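Local coordinates for putative methyltransferase (Porphyromonas gingivalis, PDB 3LL7), which is of unconfirmed function but probably transfers a methyl group to a substrate not yet identified, at residues T46-L58 and L67-A81. Residues are numbered along the deposited sequence; the frame is centred on the assembly and turned at random.
Sequences TQIELWPRLRNKL and LYIPSRLSLEQSSGA
Gln47 meets both the N-H and the carbonyl of Ile69, as a side-chain amide can when it mimics a neighbouring strand. Ile69 N donates to Gln47 OE1 at 3.0 Å, nearly straight at 171°, while Gln47 NE2 gives an in-plane hydrogen to a lone pair of Ile69 O at 2.9 Å. A bend at chi2 (-56°) carries the amide over one face of the Tyr68 ring, the planes 24° apart and NE2 3.4 Å from Tyr68 CE1. Two waters add bonds, one joining NE2 to Tyr68 OH, the other OE1 to Leu67 O.

Beside this clamp lies the tight, apolar part. Leu50 CD1 packs on Ile69 CG1 (3.8 Å), and Leu54 CD1 touches both Ile69 CD1 and Leu75 CD1; Leu54 and Leu75 cross at about a right angle. Trp61 of helix 59-62 also touches Leu54. Farther along, Lys57 stretches out fully, its ammonium meeting Ser78 O at 2.6 Å and Leu75 O at 3.1 Å, near the C-terminal end of helix 72-77.

The solvent side, where Arg72 and Glu76 are exposed, is looser and polar. Arg53 holds Glu49 end-on, NH1 and NH2 each taking one carboxylate oxygen, whereas Arg72 and Glu76 approach this pair without a salt bridge; Arg72 NE stands 3.7 Å from Arg53 NH2.

The contact fastens helix 38-57, of the N-terminal helical region, to the segment running on through helix 81-86 to strand 96-99 of the ten-strand mixed sheet. Bonds across it end mainly on backbone atoms, so these polar groups probably respond to chain path more than to side-chain identity.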
loop_
_atom_site.group_PDB
_atom_site.type_symbol
_atom_site.label_atom_id
_atom_site.label_comp_id
_atom_site.label_asym_id
_atom_site.label_seq_id
_atom_site.Cartn_x
_atom_site.Cartn_y
_atom_site.Cartn_z
ATOM N N THR A 46 7.797 -5.208 -27.116
ATOM C CA THR A 46 7.091 -5.258 -25.833
ATOM C C THR A 46 7.923 -4.622 -24.716
ATOM O O THR A 46 7.377 -3.862 -23.916
ATOM C CB THR A 46 6.667 -6.699 -25.458
ATOM O OG1 THR A 46 5.733 -7.191 -26.431
ATOM C CG2 THR A 46 6.024 -6.751 -24.088
ATOM N N GLN A 47 9.219 -4.947 -24.651
ATOM C CA GLN A 47 10.116 -4.363 -23.635
ATOM C C GLN A 47 10.234 -2.850 -23.801
ATOM O O GLN A 47 10.123 -2.095 -22.817
ATOM C CB GLN A 47 11.513 -4.999 -23.655
ATOM C CG GLN A 47 11.544 -6.466 -23.265
ATOM C CD GLN A 47 10.936 -6.726 -21.893
ATOM O OE1 GLN A 47 11.468 -6.265 -20.884
ATOM N NE2 GLN A 47 9.825 -7.465 -21.847
ATOM N N ILE A 48 10.417 -2.400 -25.042
ATOM C CA ILE A 48 10.456 -0.976 -25.323
ATOM C C ILE A 48 9.128 -0.297 -24.944
ATOM O O ILE A 48 9.147 0.726 -24.256
ATOM C CB ILE A 48 10.877 -0.684 -26.791
ATOM C CG1 ILE A 48 12.333 -1.126 -26.990
ATOM C CG2 ILE A 48 10.688 0.792 -27.127
ATOM C CD1 ILE A 48 12.814 -1.188 -28.454
ATOM N N GLU A 49 7.996 -0.876 -25.369
ATOM C CA GLU A 49 6.657 -0.281 -25.102
ATOM C C GLU A 49 6.447 -0.007 -23.628
ATOM O O GLU A 49 5.934 1.049 -23.260
ATOM C CB GLU A 49 5.493 -1.142 -25.655
ATOM C CG GLU A 49 4.099 -0.430 -25.755
ATOM C CD GLU A 49 3.222 -0.514 -24.481
ATOM O OE1 GLU A 49 3.474 -1.382 -23.616
ATOM O OE2 GLU A 49 2.264 0.298 -24.338
ATOM N N LEU A 50 6.848 -0.942 -22.774
ATOM C CA LEU A 50 6.507 -0.824 -21.356
ATOM C C LEU A 50 7.603 -0.173 -20.515
ATOM O O LEU A 50 7.424 0.019 -19.320
ATOM C CB LEU A 50 6.075 -2.185 -20.766
ATOM C CG LEU A 50 7.046 -3.360 -20.750
ATOM C CD1 LEU A 50 8.175 -3.109 -19.753
ATOM C CD2 LEU A 50 6.327 -4.689 -20.433
ATOM N N TRP A 51 8.732 0.176 -21.123
ATOM C CA TRP A 51 9.812 0.796 -20.336
ATOM C C TRP A 51 9.426 2.120 -19.654
ATOM O O TRP A 51 9.770 2.322 -18.477
ATOM C CB TRP A 51 11.116 0.944 -21.143
ATOM C CG TRP A 51 12.316 0.695 -20.284
ATOM C CD1 TRP A 51 13.143 1.633 -19.737
ATOM C CD2 TRP A 51 12.789 -0.580 -19.818
ATOM N NE1 TRP A 51 14.117 1.024 -18.983
ATOM C CE2 TRP A 51 13.920 -0.334 -19.003
ATOM C CE3 TRP A 51 12.374 -1.909 -20.020
ATOM C CZ2 TRP A 51 14.658 -1.373 -18.391
ATOM C CZ3 TRP A 51 13.105 -2.945 -19.404
ATOM C CH2 TRP A 51 14.233 -2.662 -18.598
ATOM N N PRO A 52 8.699 3.024 -20.368
ATOM C CA PRO A 52 8.267 4.245 -19.669
ATOM C C PRO A 52 7.432 3.943 -18.419
ATOM O O PRO A 52 7.647 4.574 -17.377
ATOM C CB PRO A 52 7.440 4.991 -20.730
ATOM C CG PRO A 52 8.015 4.515 -22.045
ATOM C CD PRO A 52 8.293 3.048 -21.788
ATOM N N ARG A 53 6.519 2.965 -18.513
ATOM C CA ARG A 53 5.663 2.590 -17.370
ATOM C C ARG A 53 6.444 1.877 -16.271
ATOM O O ARG A 53 6.121 2.032 -15.092
ATOM C CB ARG A 53 4.434 1.779 -17.816
ATOM C CG ARG A 53 3.376 2.627 -18.570
ATOM C CD ARG A 53 2.010 1.913 -18.704
ATOM N NE ARG A 53 2.099 0.623 -19.407
ATOM C CZ ARG A 53 2.162 0.478 -20.731
ATOM N NH1 ARG A 53 2.162 1.540 -21.530
ATOM N NH2 ARG A 53 2.235 -0.735 -21.264
ATOM N N LEU A 54 7.465 1.102 -16.648
ATOM C CA LEU A 54 8.434 0.570 -15.682
ATOM C C LEU A 54 9.214 1.675 -14.971
ATOM O O LEU A 54 9.411 1.608 -13.756
ATOM C CB LEU A 54 9.429 -0.407 -16.331
ATOM C CG LEU A 54 10.528 -1.001 -15.426
ATOM C CD1 LEU A 54 9.958 -2.006 -14.385
ATOM C CD2 LEU A 54 11.605 -1.686 -16.248
ATOM N N ARG A 55 9.668 2.678 -15.717
ATOM C CA ARG A 55 10.453 3.763 -15.115
ATOM C C ARG A 55 9.663 4.548 -14.064
ATOM O O ARG A 55 10.209 4.914 -13.017
ATOM C CB ARG A 55 11.027 4.710 -16.180
ATOM C CG ARG A 55 12.079 5.677 -15.617
ATOM C CD ARG A 55 12.884 6.363 -16.712
ATOM N NE ARG A 55 13.795 5.438 -17.387
ATOM C CZ ARG A 55 13.661 5.022 -18.645
ATOM N NH1 ARG A 55 12.644 5.444 -19.393
ATOM N NH2 ARG A 55 14.546 4.180 -19.158
ATOM N N ASN A 56 8.392 4.815 -14.363
ATOM C CA ASN A 56 7.505 5.516 -13.444
ATOM C C ASN A 56 7.345 4.742 -12.138
ATOM O O ASN A 56 7.531 5.298 -11.055
ATOM C CB ASN A 56 6.134 5.773 -14.088
ATOM C CG ASN A 56 6.228 6.608 -15.358
ATOM O OD1 ASN A 56 6.974 7.587 -15.427
ATOM N ND2 ASN A 56 5.459 6.222 -16.371
ATOM N N LYS A 57 7.031 3.451 -12.252
ATOM C CA LYS A 57 6.701 2.616 -11.077
ATOM C C LYS A 57 7.925 2.151 -10.284
ATOM O O LYS A 57 7.966 2.249 -9.054
ATOM C CB LYS A 57 5.844 1.404 -11.486
ATOM C CG LYS A 57 5.324 0.598 -10.303
ATOM C CD LYS A 57 4.234 -0.393 -10.710
ATOM C CE LYS A 57 3.780 -1.195 -9.497
ATOM N NZ LYS A 57 2.621 -2.122 -9.765
ATOM N N LEU A 58 8.912 1.623 -10.998
ATOM C CA LEU A 58 10.121 1.089 -10.394
ATOM C C LEU A 58 11.309 1.746 -11.085
ATOM O O LEU A 58 11.923 1.128 -11.958
ATOM C CB LEU A 58 10.166 -0.432 -10.613
ATOM C CG LEU A 58 8.982 -1.212 -10.027
ATOM C CD1 LEU A 58 8.921 -2.650 -10.539
ATOM C CD2 LEU A 58 9.092 -1.169 -8.529
ATOM N N LEU A 67 17.518 -6.426 -17.306
ATOM C CA LEU A 67 16.234 -6.780 -16.662
ATOM C C LEU A 67 15.214 -7.015 -17.745
ATOM O O LEU A 67 15.158 -6.255 -18.731
ATOM C CB LEU A 67 15.694 -5.715 -15.682
ATOM C CG LEU A 67 16.338 -5.577 -14.302
ATOM C CD1 LEU A 67 15.509 -4.637 -13.477
ATOM C CD2 LEU A 67 16.526 -6.913 -13.555
ATOM N N TYR A 68 14.439 -8.087 -17.571
ATOM C CA TYR A 68 13.433 -8.479 -18.524
ATOM C C TYR A 68 12.074 -8.532 -17.816
ATOM O O TYR A 68 11.920 -9.263 -16.840
ATOM C CB TYR A 68 13.763 -9.850 -19.105
ATOM C CG TYR A 68 12.780 -10.291 -20.149
ATOM C CD1 TYR A 68 12.799 -9.736 -21.429
ATOM C CD2 TYR A 68 11.819 -11.250 -19.862
ATOM C CE1 TYR A 68 11.884 -10.130 -22.400
ATOM C CE2 TYR A 68 10.889 -11.666 -20.841
ATOM C CZ TYR A 68 10.919 -11.082 -22.101
ATOM O OH TYR A 68 10.028 -11.452 -23.085
ATOM N N ILE A 69 11.102 -7.781 -18.333
ATOM C CA ILE A 69 9.738 -7.752 -17.757
ATOM C C ILE A 69 8.838 -8.796 -18.398
ATOM O O ILE A 69 8.583 -8.726 -19.594
ATOM C CB ILE A 69 9.113 -6.353 -17.888
ATOM C CG1 ILE A 69 10.057 -5.317 -17.279
ATOM C CG2 ILE A 69 7.709 -6.297 -17.242
ATOM C CD1 ILE A 69 10.429 -5.580 -15.810
ATOM N N PRO A 70 8.341 -9.771 -17.596
ATOM C CA PRO A 70 7.698 -10.919 -18.239
ATOM C C PRO A 70 6.427 -10.521 -18.976
ATOM O O PRO A 70 6.154 -11.068 -20.037
ATOM C CB PRO A 70 7.403 -11.880 -17.081
ATOM C CG PRO A 70 7.413 -11.039 -15.840
ATOM C CD PRO A 70 8.353 -9.874 -16.126
ATOM N N SER A 71 5.688 -9.561 -18.427
ATOM C CA SER A 71 4.452 -9.065 -19.033
ATOM C C SER A 71 4.032 -7.695 -18.477
ATOM O O SER A 71 4.429 -7.303 -17.371
ATOM C CB SER A 71 3.304 -10.084 -18.858
ATOM O OG SER A 71 2.992 -10.304 -17.487
ATOM N N ARG A 72 3.242 -6.967 -19.266
ATOM C CA ARG A 72 2.524 -5.778 -18.776
ATOM C C ARG A 72 1.628 -6.156 -17.595
ATOM O O ARG A 72 1.566 -5.438 -16.592
ATOM C CB ARG A 72 1.688 -5.151 -19.895
ATOM C CG ARG A 72 2.491 -4.814 -21.157
ATOM C CD ARG A 72 1.601 -4.719 -22.394
ATOM N NE ARG A 72 0.465 -3.833 -22.158
ATOM C CZ ARG A 72 -0.521 -3.604 -23.020
ATOM N NH1 ARG A 72 -0.542 -4.177 -24.215
ATOM N NH2 ARG A 72 -1.499 -2.787 -22.674
ATOM N N LEU A 73 0.961 -7.306 -17.702
ATOM C CA LEU A 73 0.154 -7.825 -16.602
ATOM C C LEU A 73 0.953 -7.915 -15.299
ATOM O O LEU A 73 0.542 -7.337 -14.283
ATOM C CB LEU A 73 -0.502 -9.165 -16.962
ATOM C CG LEU A 73 -1.603 -9.686 -16.022
ATOM C CD1 LEU A 73 -2.613 -8.592 -15.635
ATOM C CD2 LEU A 73 -2.307 -10.887 -16.664
ATOM N N SER A 74 2.091 -8.612 -15.327
ATOM C CA SER A 74 2.932 -8.758 -14.131
ATOM C C SER A 74 3.448 -7.422 -13.587
ATOM O O SER A 74 3.594 -7.260 -12.375
ATOM C CB SER A 74 4.101 -9.718 -14.386
ATOM O OG SER A 74 3.689 -11.068 -14.239
ATOM N N LEU A 75 3.717 -6.472 -14.478
ATOM C CA LEU A 75 4.177 -5.151 -14.051
ATOM C C LEU A 75 3.087 -4.358 -13.292
ATOM O O LEU A 75 3.355 -3.788 -12.236
ATOM C CB LEU A 75 4.726 -4.351 -15.237
ATOM C CG LEU A 75 5.209 -2.921 -14.950
ATOM C CD1 LEU A 75 6.225 -2.868 -13.785
ATOM C CD2 LEU A 75 5.774 -2.281 -16.211
ATOM N N GLU A 76 1.865 -4.344 -13.811
ATOM C CA GLU A 76 0.807 -3.564 -13.149
ATOM C C GLU A 76 0.303 -4.184 -11.847
ATOM O O GLU A 76 -0.270 -3.493 -11.021
ATOM C CB GLU A 76 -0.346 -3.239 -14.107
ATOM C CG GLU A 76 0.030 -2.287 -15.264
ATOM C CD GLU A 76 0.349 -0.840 -14.820
ATOM O OE1 GLU A 76 -0.395 -0.275 -13.975
ATOM O OE2 GLU A 76 1.336 -0.264 -15.342
ATOM N N GLN A 77 0.565 -5.469 -11.628
ATOM C CA GLN A 77 0.130 -6.146 -10.393
ATOM C C GLN A 77 1.113 -6.032 -9.220
ATOM O O GLN A 77 0.758 -6.320 -8.069
ATOM C CB GLN A 77 -0.140 -7.636 -10.666
ATOM C CG GLN A 77 -1.319 -7.924 -11.611
ATOM C CD GLN A 77 -1.465 -9.410 -11.933
ATOM O OE1 GLN A 77 -0.623 -10.238 -11.561
ATOM N NE2 GLN A 77 -2.540 -9.754 -12.630
ATOM N N SER A 78 2.350 -5.633 -9.506
ATOM C CA SER A 78 3.403 -5.715 -8.499
ATOM C C SER A 78 3.276 -4.655 -7.403
ATOM O O SER A 78 2.630 -3.625 -7.599
ATOM C CB SER A 78 4.777 -5.598 -9.152
ATOM O OG SER A 78 5.104 -4.242 -9.384
ATOM N N SER A 79 3.898 -4.927 -6.253
ATOM C CA SER A 79 4.134 -3.890 -5.226
ATOM C C SER A 79 4.864 -2.659 -5.812
ATOM O O SER A 79 5.557 -2.751 -6.837
ATOM C CB SER A 79 4.944 -4.461 -4.063
ATOM O OG SER A 79 4.162 -5.320 -3.251
ATOM N N GLY A 80 4.674 -1.503 -5.178
ATOM C CA GLY A 80 5.469 -0.328 -5.501
ATOM C C GLY A 80 6.827 -0.473 -4.841
ATOM O O GLY A 80 7.066 -1.425 -4.098
ATOM N N ALA A 81 7.713 0.478 -5.100
ATOM C CA ALA A 81 9.021 0.534 -4.446
ATOM C C ALA A 81 8.950 0.827 -2.931
ATOM O O ALA A 81 9.685 0.229 -2.139
ATOM C CB ALA A 81 9.915 1.586 -5.156
HETATM O O HOH W 1 8.989 -9.145 -23.962
HETATM O O HOH W 2 14.297 -5.542 -21.361
#